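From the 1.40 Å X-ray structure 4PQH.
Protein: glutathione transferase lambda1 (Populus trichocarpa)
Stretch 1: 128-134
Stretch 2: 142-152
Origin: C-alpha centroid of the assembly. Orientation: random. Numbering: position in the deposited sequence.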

# COMPACT_ATOMS: atom_id res chain seq x y z
N SER A 128 13.09 -6.58 1.15
CA SER A 128 13.51 -7.87 1.68
C SER A 128 12.30 -8.70 2.07
O SER A 128 12.28 -9.91 1.87
CB SER A 128 14.41 -7.70 2.91
OG SER A 128 15.54 -6.89 2.61
N PHE A 129 11.29 -8.04 2.63
CA PHE A 129 10.08 -8.72 3.04
C PHE A 129 9.38 -9.38 1.84
O PHE A 129 9.01 -10.55 1.89
CB PHE A 129 9.14 -7.74 3.73
CG PHE A 129 7.88 -8.36 4.24
CD1 PHE A 129 7.91 -9.25 5.31
CD2 PHE A 129 6.66 -8.07 3.65
CE1 PHE A 129 6.73 -9.82 5.79
CE2 PHE A 129 5.48 -8.64 4.12
CZ PHE A 129 5.53 -9.52 5.19
N SER A 130 9.20 -8.61 0.77
CA SER A 130 8.62 -9.15 -0.46
C SER A 130 9.48 -10.25 -1.06
O SER A 130 8.98 -11.30 -1.47
CB SER A 130 8.42 -8.03 -1.48
OG SER A 130 7.17 -7.40 -1.30
N LYS A 131 10.79 -10.02 -1.10
CA LYS A 131 11.71 -10.99 -1.69
C LYS A 131 11.66 -12.32 -0.94
O LYS A 131 11.60 -13.38 -1.55
CB LYS A 131 13.12 -10.42 -1.72
CG LYS A 131 14.13 -11.30 -2.42
CD LYS A 131 15.38 -10.51 -2.78
CE LYS A 131 16.41 -11.43 -3.38
NZ LYS A 131 17.53 -10.71 -4.05
N ALA A 132 11.63 -12.26 0.39
CA ALA A 132 11.56 -13.46 1.21
C ALA A 132 10.29 -14.27 0.93
O ALA A 132 10.32 -15.50 0.80
CB ALA A 132 11.63 -13.09 2.68
N ASN A 133 9.17 -13.57 0.84
CA ASN A 133 7.91 -14.25 0.56
C ASN A 133 7.87 -14.83 -0.84
O ASN A 133 7.48 -15.99 -1.02
CB ASN A 133 6.74 -13.31 0.84
CG ASN A 133 6.39 -13.26 2.30
OD1 ASN A 133 5.62 -14.08 2.78
ND2 ASN A 133 6.99 -12.32 3.02
N ASN A 134 8.28 -14.05 -1.82
CA ASN A 134 8.34 -14.53 -3.19
C ASN A 134 9.28 -15.71 -3.37
O ASN A 134 8.96 -16.64 -4.11
CB ASN A 134 8.64 -13.38 -4.14
CG ASN A 134 7.46 -12.47 -4.32
OD1 ASN A 134 6.33 -12.94 -4.50
ND2 ASN A 134 7.69 -11.17 -4.26
N ASP A 142 12.90 -21.26 1.79
CA ASP A 142 11.80 -21.01 2.71
C ASP A 142 12.15 -19.85 3.64
O ASP A 142 12.56 -20.06 4.78
CB ASP A 142 11.47 -22.27 3.52
CG ASP A 142 10.82 -23.34 2.67
OD1 ASP A 142 9.66 -23.14 2.24
OD2 ASP A 142 11.45 -24.40 2.45
N GLU A 143 11.98 -18.64 3.14
CA GLU A 143 12.40 -17.44 3.87
C GLU A 143 11.25 -16.67 4.50
O GLU A 143 11.47 -15.73 5.25
CB GLU A 143 13.19 -16.51 2.93
CG GLU A 143 14.48 -17.13 2.45
CD GLU A 143 15.22 -16.29 1.42
OE1 GLU A 143 14.61 -15.38 0.83
OE2 GLU A 143 16.42 -16.57 1.20
N ALA A 144 10.01 -17.07 4.21
CA ALA A 144 8.85 -16.34 4.70
C ALA A 144 8.77 -16.33 6.23
O ALA A 144 8.44 -15.30 6.83
CB ALA A 144 7.58 -16.89 4.09
N GLY A 145 9.06 -17.46 6.86
CA GLY A 145 9.04 -17.53 8.32
C GLY A 145 9.97 -16.52 8.96
O GLY A 145 9.58 -15.81 9.88
N ALA A 146 11.20 -16.45 8.47
CA ALA A 146 12.18 -15.49 8.98
C ALA A 146 11.70 -14.06 8.78
O ALA A 146 11.91 -13.21 9.64
CB ALA A 146 13.52 -15.70 8.29
N ALA A 147 11.04 -13.81 7.66
CA ALA A 147 10.53 -12.47 7.37
C ALA A 147 9.43 -12.10 8.34
O ALA A 147 9.38 -10.97 8.86
CB ALA A 147 10.04 -12.40 5.93
N PHE A 148 8.53 -13.04 8.59
CA PHE A 148 7.45 -12.75 9.54
C PHE A 148 7.94 -12.73 10.98
O PHE A 148 7.34 -12.06 11.83
CB PHE A 148 6.26 -13.69 9.32
CG PHE A 148 5.37 -13.27 8.18
CD1 PHE A 148 4.47 -12.23 8.35
CD2 PHE A 148 5.47 -13.88 6.94
CE1 PHE A 148 3.65 -11.82 7.31
CE2 PHE A 148 4.65 -13.47 5.89
CZ PHE A 148 3.75 -12.44 6.08
N ASP A 149 9.03 -13.43 11.26
CA ASP A 149 9.71 -13.30 12.55
C ASP A 149 10.23 -11.88 12.74
O ASP A 149 10.12 -11.30 13.83
CB ASP A 149 10.86 -14.30 12.67
CG ASP A 149 10.39 -15.71 12.90
OD1 ASP A 149 9.19 -15.91 13.21
OD2 ASP A 149 11.23 -16.62 12.78
N TYR A 150 10.80 -11.30 11.68
CA TYR A 150 11.29 -9.93 11.74
C TYR A 150 10.14 -8.98 12.05
O TYR A 150 10.27 -8.07 12.88
CB TYR A 150 11.98 -9.54 10.43
CG TYR A 150 12.60 -8.17 10.46
CD1 TYR A 150 11.84 -7.03 10.18
CD2 TYR A 150 13.94 -8.00 10.78
CE1 TYR A 150 12.40 -5.77 10.21
CE2 TYR A 150 14.51 -6.74 10.82
CZ TYR A 150 13.74 -5.63 10.53
OH TYR A 150 14.30 -4.37 10.57
N ILE A 151 9.01 -9.19 11.39
CA ILE A 151 7.82 -8.37 11.60
C ILE A 151 7.30 -8.50 13.04
O ILE A 151 6.97 -7.49 13.69
CB ILE A 151 6.70 -8.76 10.60
CG1 ILE A 151 7.14 -8.43 9.16
CG2 ILE A 151 5.38 -8.08 10.94
CD1 ILE A 151 7.55 -6.99 8.97
N GLU A 152 7.25 -9.73 13.55
CA GLU A 152 6.78 -9.99 14.90
C GLU A 152 7.66 -9.25 15.91
O GLU A 152 7.15 -8.60 16.84
CB GLU A 152 6.78 -11.50 15.18
CG GLU A 152 6.40 -11.86 16.61
CD GLU A 152 4.93 -11.64 16.90
OE1 GLU A 152 4.14 -11.44 15.95
OE2 GLU A 152 4.58 -11.68 18.10

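Residues 128-134 form part of a longer helix, while in the second stretch a short non-helical lead, D142 and E143, runs into a helix that spans 144-152 and continues beyond it. The two helices run roughly antiparallel, with 148° between their N-to-C directions, and their axes approach to 8.4 Å. The backbones come nearest where the second helix starts: the CA atoms of N133 and A144 lie 4.7 Å apart, and those of A132 and E143 4.9 Å apart. Farther along, the CA atoms of F129 and A147 are separated by 5.7 Å. No hydrogen bond crosses between the stretches. Each helix carries its own i to i-4 backbone bonds, as from A132 N to S128 O (2.9 Å) and from F148 N to A144 O (2.9 Å), and the contact, which buries 372 Å² in total, rests chiefly on apolar packing.

Where A132 faces A147, both side chains are single methyl groups, and the helices pack closely there. A132 and A147 point their CA-to-CB bonds toward the opposing stretch, and their methyl groups meet at 3.7 Å, CB to CB. Beside them, E143 also points toward the first helix; A132 CB packs 3.8 Å from E143 CB, and the E143 side chain, extended at chi2, runs alongside the first helix, with E143 OE1 3.6 Å from A132 CA. This acid sits at a partly exposed border, where its charged end makes no salt bridge to the first stretch.

F129 contributes the largest covered area, 82 Å². Its CA-to-CB bond points sideways, but with chi1 in the t rotamer the ring reaches the second helix and touches three residues spaced over just more than one turn. F129 CD1 lies 3.9 Å from A147 CB, F129 CE1 lies 3.7 Å from I151 CG1, and F129 CZ lies 3.5 Å from F148 CZ. The two phenylalanines form an edge-to-face pair, the edge of F129 directed at the face of F148, with centroids 5.1 Å apart and planes at 76°. Such an arrangement brings ring hydrogens against a pi surface.

N133 is the buried polar residue of the first stretch. Its amide turns back along its own helix, where N133 ND2 donates a nearly linear hydrogen bond to F129 O (2.9 Å, 171°). This bond leaves N133 OD1 facing the second helix, 3.7 Å from A144 CB and 3.3 Å from F148 CE2 at the edge of that ring. OD1 has no hydrogen-bonding partner in the model; the weakly positive ring edge is its nearest neighbour across the contact.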